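Local coordinates for protein putative oxidoreductase (Salmonella enterica subsp. enterica serovar Typhimurium, PDB 3NX4) that binds NADP and probably works as an NADPH-dependent acryloyl-CoA reductase of the medium-chain dehydrogenase/reductase superfamily, at residues 2-7 against 59-64; 35-40 against 96-101. One frame throughout, in Å; residues are numbered along the deposited sequence.

Interaction 1. Residues 2-7 against 59-64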
loop_
_atom_site.group_PDB
_atom_site.type_symbol
_atom_site.label_atom_id
_atom_site.label_comp_id
_atom_site.label_asym_id
_atom_site.label_seq_id
_atom_site.Cartn_x
_atom_site.Cartn_y
_atom_site.Cartn_z
ATOM N N GLN A 2 -34.157 -3.526 27.471
ATOM C CA GLN A 2 -33.299 -4.698 27.382
ATOM C C GLN A 2 -32.015 -4.543 26.701
ATOM O O GLN A 2 -32.083 -3.978 25.616
ATOM C CB GLN A 2 -34.124 -5.778 26.682
ATOM C CG GLN A 2 -33.705 -7.195 27.009
ATOM C CD GLN A 2 -34.478 -8.237 26.211
ATOM O OE1 GLN A 2 -34.398 -9.433 26.489
ATOM N NE2 GLN A 2 -35.226 -7.784 25.210
ATOM N N ALA A 3 -30.884 -5.027 27.184
ATOM C CA ALA A 3 -29.647 -4.960 26.434
ATOM C C ALA A 3 -28.734 -6.152 26.692
ATOM O O ALA A 3 -28.799 -6.771 27.746
ATOM C CB ALA A 3 -28.924 -3.680 26.760
ATOM N N LEU A 4 -27.865 -6.458 25.738
ATOM C CA LEU A 4 -26.889 -7.510 25.932
ATOM C C LEU A 4 -25.747 -6.882 26.705
ATOM O O LEU A 4 -25.203 -5.868 26.296
ATOM C CB LEU A 4 -26.408 -8.071 24.597
ATOM C CG LEU A 4 -25.107 -8.868 24.555
ATOM C CD1 LEU A 4 -25.084 -9.965 25.579
ATOM C CD2 LEU A 4 -24.860 -9.430 23.171
ATOM N N ILE A 5 -25.387 -7.487 27.824
ATOM C CA ILE A 5 -24.374 -6.928 28.700
ATOM C C ILE A 5 -23.157 -7.806 28.865
ATOM O O ILE A 5 -23.278 -8.999 29.061
ATOM C CB ILE A 5 -24.947 -6.657 30.096
ATOM C CG1 ILE A 5 -26.010 -5.565 30.026
ATOM C CG2 ILE A 5 -23.843 -6.269 31.047
ATOM C CD1 ILE A 5 -25.452 -4.187 29.886
ATOM N N LEU A 6 -21.983 -7.196 28.787
ATOM C CA LEU A 6 -20.733 -7.912 28.955
ATOM C C LEU A 6 -20.076 -7.532 30.264
ATOM O O LEU A 6 -19.884 -6.361 30.549
ATOM C CB LEU A 6 -19.761 -7.599 27.819
ATOM C CG LEU A 6 -20.201 -7.901 26.390
ATOM C CD1 LEU A 6 -19.060 -7.639 25.439
ATOM C CD2 LEU A 6 -20.685 -9.312 26.262
ATOM N N GLU A 7 -19.721 -8.550 31.041
ATOM C CA GLU A 7 -19.028 -8.395 32.312
ATOM C C GLU A 7 -17.966 -9.485 32.380
ATOM O O GLU A 7 -18.185 -10.581 31.872
ATOM C CB GLU A 7 -20.011 -8.573 33.468
ATOM C CG GLU A 7 -21.190 -7.623 33.441
ATOM C CD GLU A 7 -22.463 -8.264 33.949
ATOM O OE1 GLU A 7 -22.786 -9.380 33.495
ATOM O OE2 GLU A 7 -23.151 -7.649 34.789
HETATM N N MSE A 59 -19.902 -3.437 29.630
HETATM C CA MSE A 59 -20.053 -2.865 28.304
HETATM C C MSE A 59 -21.225 -3.419 27.514
HETATM O O MSE A 59 -21.477 -4.605 27.527
HETATM C CB MSE A 59 -18.763 -3.101 27.518
HETATM C CG MSE A 59 -18.858 -2.803 26.041
HETATM SE SE MSE A 59 -18.881 -0.919 25.700
HETATM C CE MSE A 59 -17.219 -0.488 26.552
ATOM N N ILE A 60 -21.919 -2.551 26.795
ATOM C CA ILE A 60 -22.954 -2.995 25.886
ATOM C C ILE A 60 -22.237 -3.014 24.544
ATOM O O ILE A 60 -21.809 -1.979 24.063
ATOM C CB ILE A 60 -24.103 -2.010 25.800
ATOM C CG1 ILE A 60 -24.836 -1.923 27.133
ATOM C CG2 ILE A 60 -25.070 -2.423 24.729
ATOM C CD1 ILE A 60 -26.191 -1.310 27.005
ATOM N N PRO A 61 -22.097 -4.188 23.947
ATOM C CA PRO A 61 -21.357 -4.302 22.691
ATOM C C PRO A 61 -22.255 -3.979 21.504
ATOM O O PRO A 61 -23.435 -3.651 21.686
ATOM C CB PRO A 61 -20.961 -5.775 22.670
ATOM C CG PRO A 61 -22.120 -6.455 23.334
ATOM C CD PRO A 61 -22.566 -5.501 24.434
ATOM N N GLY A 62 -21.695 -4.072 20.303
ATOM C CA GLY A 62 -22.436 -3.807 19.086
ATOM C C GLY A 62 -21.953 -2.522 18.439
ATOM O O GLY A 62 -22.288 -1.423 18.891
ATOM N N ILE A 63 -21.168 -2.660 17.375
ATOM C CA ILE A 63 -20.570 -1.506 16.721
ATOM C C ILE A 63 -21.519 -0.884 15.699
ATOM O O ILE A 63 -21.225 0.167 15.133
ATOM C CB ILE A 63 -19.216 -1.870 16.051
ATOM C CG1 ILE A 63 -19.419 -2.879 14.917
ATOM C CG2 ILE A 63 -18.243 -2.429 17.088
ATOM C CD1 ILE A 63 -18.104 -3.371 14.293
ATOM N N ASP A 64 -22.654 -1.537 15.467
ATOM C CA ASP A 64 -23.642 -1.039 14.514
ATOM C C ASP A 64 -25.013 -0.920 15.169
ATOM O O ASP A 64 -25.327 -1.653 16.103
ATOM C CB ASP A 64 -23.811 -2.017 13.337
ATOM C CG ASP A 64 -22.514 -2.362 12.647
ATOM O OD1 ASP A 64 -21.565 -1.551 12.685
ATOM O OD2 ASP A 64 -22.464 -3.451 12.027
#

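Interaction 2. Residues 35-40 against 96-101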
loop_
_atom_site.group_PDB
_atom_site.type_symbol
_atom_site.label_atom_id
_atom_site.label_comp_id
_atom_site.label_asym_id
_atom_site.label_seq_id
_atom_site.Cartn_x
_atom_site.Cartn_y
_atom_site.Cartn_z
ATOM N N HIS A 35 -33.829 -0.582 16.332
ATOM C CA HIS A 35 -34.713 -1.592 15.760
ATOM C C HIS A 35 -33.938 -2.765 15.188
ATOM O O HIS A 35 -34.441 -3.886 15.156
ATOM C CB HIS A 35 -35.624 -0.969 14.704
ATOM C CG HIS A 35 -36.541 0.075 15.259
ATOM N ND1 HIS A 35 -36.823 1.250 14.597
ATOM C CD2 HIS A 35 -37.222 0.129 16.429
ATOM C CE1 HIS A 35 -37.646 1.980 15.329
ATOM N NE2 HIS A 35 -37.902 1.324 16.447
ATOM N N TRP A 36 -32.710 -2.500 14.748
ATOM C CA TRP A 36 -31.844 -3.536 14.196
ATOM C C TRP A 36 -30.404 -3.312 14.620
ATOM O O TRP A 36 -29.968 -2.173 14.802
ATOM C CB TRP A 36 -31.909 -3.527 12.668
ATOM C CG TRP A 36 -33.283 -3.731 12.141
ATOM C CD1 TRP A 36 -34.176 -2.761 11.768
ATOM C CD2 TRP A 36 -33.939 -4.982 11.933
ATOM N NE1 TRP A 36 -35.345 -3.338 11.335
ATOM C CE2 TRP A 36 -35.226 -4.700 11.433
ATOM C CE3 TRP A 36 -33.562 -6.320 12.118
ATOM C CZ2 TRP A 36 -36.140 -5.707 11.117
ATOM C CZ3 TRP A 36 -34.472 -7.313 11.809
ATOM C CH2 TRP A 36 -35.742 -7.002 11.309
ATOM N N SER A 37 -29.674 -4.406 14.790
ATOM C CA SER A 37 -28.226 -4.349 14.922
ATOM C C SER A 37 -27.641 -5.497 14.091
ATOM O O SER A 37 -28.349 -6.104 13.287
ATOM C CB SER A 37 -27.791 -4.437 16.388
ATOM O OG SER A 37 -26.388 -4.236 16.520
ATOM N N SER A 38 -26.356 -5.786 14.273
ATOM C CA SER A 38 -25.745 -6.921 13.594
ATOM C C SER A 38 -24.573 -7.458 14.399
ATOM O O SER A 38 -24.180 -6.871 15.402
ATOM C CB SER A 38 -25.298 -6.539 12.172
ATOM O OG SER A 38 -24.000 -5.971 12.151
ATOM N N LEU A 39 -24.042 -8.600 13.982
ATOM C CA LEU A 39 -22.838 -9.127 14.598
ATOM C C LEU A 39 -21.720 -9.141 13.574
ATOM O O LEU A 39 -21.818 -9.821 12.551
ATOM C CB LEU A 39 -23.055 -10.549 15.106
ATOM C CG LEU A 39 -24.082 -10.714 16.220
ATOM C CD1 LEU A 39 -24.154 -12.185 16.661
ATOM C CD2 LEU A 39 -23.732 -9.807 17.387
ATOM N N ASN A 40 -20.661 -8.392 13.862
ATOM C CA ASN A 40 -19.451 -8.413 13.056
ATOM C C ASN A 40 -18.391 -9.243 13.754
ATOM O O ASN A 40 -18.534 -9.595 14.920
ATOM C CB ASN A 40 -18.921 -6.987 12.866
ATOM C CG ASN A 40 -19.900 -6.102 12.130
ATOM O OD1 ASN A 40 -19.888 -6.052 10.898
ATOM N ND2 ASN A 40 -20.764 -5.399 12.880
ATOM N N GLY A 96 -23.135 0.378 23.080
ATOM C CA GLY A 96 -23.444 0.241 21.672
ATOM C C GLY A 96 -24.815 -0.262 21.268
ATOM O O GLY A 96 -25.817 -0.050 21.953
ATOM N N GLY A 97 -24.839 -0.958 20.134
ATOM C CA GLY A 97 -26.065 -1.170 19.394
ATOM C C GLY A 97 -26.866 -2.397 19.753
ATOM O O GLY A 97 -28.015 -2.532 19.323
ATOM N N LEU A 98 -26.273 -3.298 20.528
ATOM C CA LEU A 98 -26.982 -4.522 20.892
ATOM C C LEU A 98 -27.839 -4.277 22.128
ATOM O O LEU A 98 -27.642 -4.881 23.183
ATOM C CB LEU A 98 -26.012 -5.707 21.049
ATOM C CG LEU A 98 -25.429 -6.153 19.698
ATOM C CD1 LEU A 98 -24.137 -6.958 19.837
ATOM C CD2 LEU A 98 -26.465 -6.926 18.885
ATOM N N ALA A 99 -28.793 -3.364 21.967
ATOM C CA ALA A 99 -29.678 -2.943 23.047
ATOM C C ALA A 99 -30.899 -2.250 22.457
ATOM O O ALA A 99 -30.906 -1.869 21.284
ATOM C CB ALA A 99 -28.951 -2.010 24.001
ATOM N N GLU A 100 -31.926 -2.068 23.276
ATOM C CA GLU A 100 -33.158 -1.464 22.792
ATOM C C GLU A 100 -33.032 0.035 22.570
ATOM O O GLU A 100 -33.772 0.606 21.775
ATOM C CB GLU A 100 -34.325 -1.790 23.727
ATOM C CG GLU A 100 -34.695 -3.268 23.690
ATOM C CD GLU A 100 -35.933 -3.582 24.507
ATOM O OE1 GLU A 100 -36.232 -2.813 25.443
ATOM O OE2 GLU A 100 -36.606 -4.592 24.206
ATOM N N ARG A 101 -32.081 0.658 23.258
ATOM C CA ARG A 101 -31.830 2.093 23.108
ATOM C C ARG A 101 -30.340 2.378 23.109
ATOM O O ARG A 101 -29.562 1.656 23.730
ATOM C CB ARG A 101 -32.471 2.888 24.255
ATOM C CG ARG A 101 -33.811 2.364 24.716
ATOM C CD ARG A 101 -34.943 3.230 24.219
ATOM N NE ARG A 101 -36.204 2.894 24.875
ATOM C CZ ARG A 101 -37.143 2.115 24.346
ATOM N NH1 ARG A 101 -36.972 1.583 23.141
ATOM N NH2 ARG A 101 -38.259 1.872 25.024
#

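Interaction 1. Residues 2-7 against 59-64
With chi2 at -76°, Ile-5 folds CD1 back toward segment 59-64, which its CB points away from, whereas Ile-60, at chi2 -163°, is extended, so its CD1 travels past that methyl to Ala-3. The two chains cross obliquely, with Ile-5 CD1 3.6 Å from Ile-60 CG1, while Ile-60 CD1 ends 3.6 Å from Ala-3 CB. The small side chain of Ala-3 lets Ile-60 CD1 approach the strand closely here. Leu-4, its CG anti to the backbone N, and Leu-6, its CG anti to the carbonyl carbon, instead meet Pro-61. Leu-4 crosses the proline ring at about a right angle, CG to CG 4.0 Å, and Leu-6 CD1 lies 3.8 Å from Pro-61 CB.

The backbones form a single antiparallel bridge, the hydrogen-bonded pair of Leu-6 with Met-59, a selenomethionine whose side chain leads away from the strand. Leu-6 N gives to Met-59 O at 2.9 Å, and Met-59 N returns the bond to Leu-6 O at 3.1 Å with an N-H...O angle of 163°. Both donors lie in the plane of the carbonyl they address. The pairing does not continue to Leu-4 and Pro-61: proline has no N-H to offer, and instead its CD sits 3.2 Å from Leu-4 O, a buried carbonyl oxygen without a hydrogen-bonding partner in the model. Proline thus suits a place that needs a rigid apolar surface and ends the pairing.

Strand 2-8 also pairs with strand 13-19, whose Ala-15 touches Leu-4 and Leu-6. Ile-47 of helix 41-48 packs on both Leu-4 and Pro-61, and Trp-95 lies against Ile-60, within the GroES-like part of the fold.

Interaction 2. Residues 35-40 against 96-101
An inverse gamma turn centred on Leu-98 presents this loop to the strand. The turn is tight, with Ala-99 N bonded only weakly to Gly-97 O at 2.9 Å, and from it the Leu-98 side chain leaves alongside the strand, its two methyls reaching Ser-37 and Leu-39. Gly-97 suits the place before it: with no side chain to stand between the backbones, its CA comes 5.9 Å from that of Ser-37, and its carbonyl O settles 3.5 Å from Ser-37 CB.

Ser-37 points at the loop but does not bond to it. Its OG, anti to the backbone N at chi1 -174°, is hydrogen-bonded to the backbone O of Asp-64, and the same OG lies 3.6 Å from Leu-98 CD2. A small residue with one hydroxyl can thus tie to Asp-64 and still pack against a methyl.

Strand 30-39 is a central strand of the GroES-like domain's sheet, pairing with 64-72, 101-104 and 318-322; a classic bulge at His-35 and Trp-36, opposite Ala-66, interrupts its regular pairing. The loop 96-100 leads directly into strand 101-104.

Farther along, the branched ends of two leucines cross at about a right angle, Leu-39 CD2 to Leu-98 CD1 3.8 Å. Beyond Leu-39, whose side chain is about 8 Å from the bound NADP, Asn-40 occupies the N-cap position of helix 41-48, although its side chain makes no capping bond; its ND2 bonds to Asp-64 OD2.

Both contacts are buried in the GroES-like part of the chain, their centres 8 Å apart. Interaction 1 combines a short backbone bridge with aliphatic packing, joining strand 2-8 to the loop before strand 64-72; interaction 2 buries less area and holds a turn against the central strand 30-39 by van der Waals packing, without hydrogen bonds between the two segments. Asp-64 connects them: its OD2 accepts from Asn-40 ND2 and is hydrogen-bonded to Ser-38 OG, which also bonds to Arg-318 NH2. Segments 2-7 and 96-101 also meet directly, since Leu-4 and Gln-2 make backbone hydrogen bonds to Leu-98 and Glu-100, with Ala-3 CB 3.2 Å from Ala-99 CB. Interaction 2 extends closer to the cofactor.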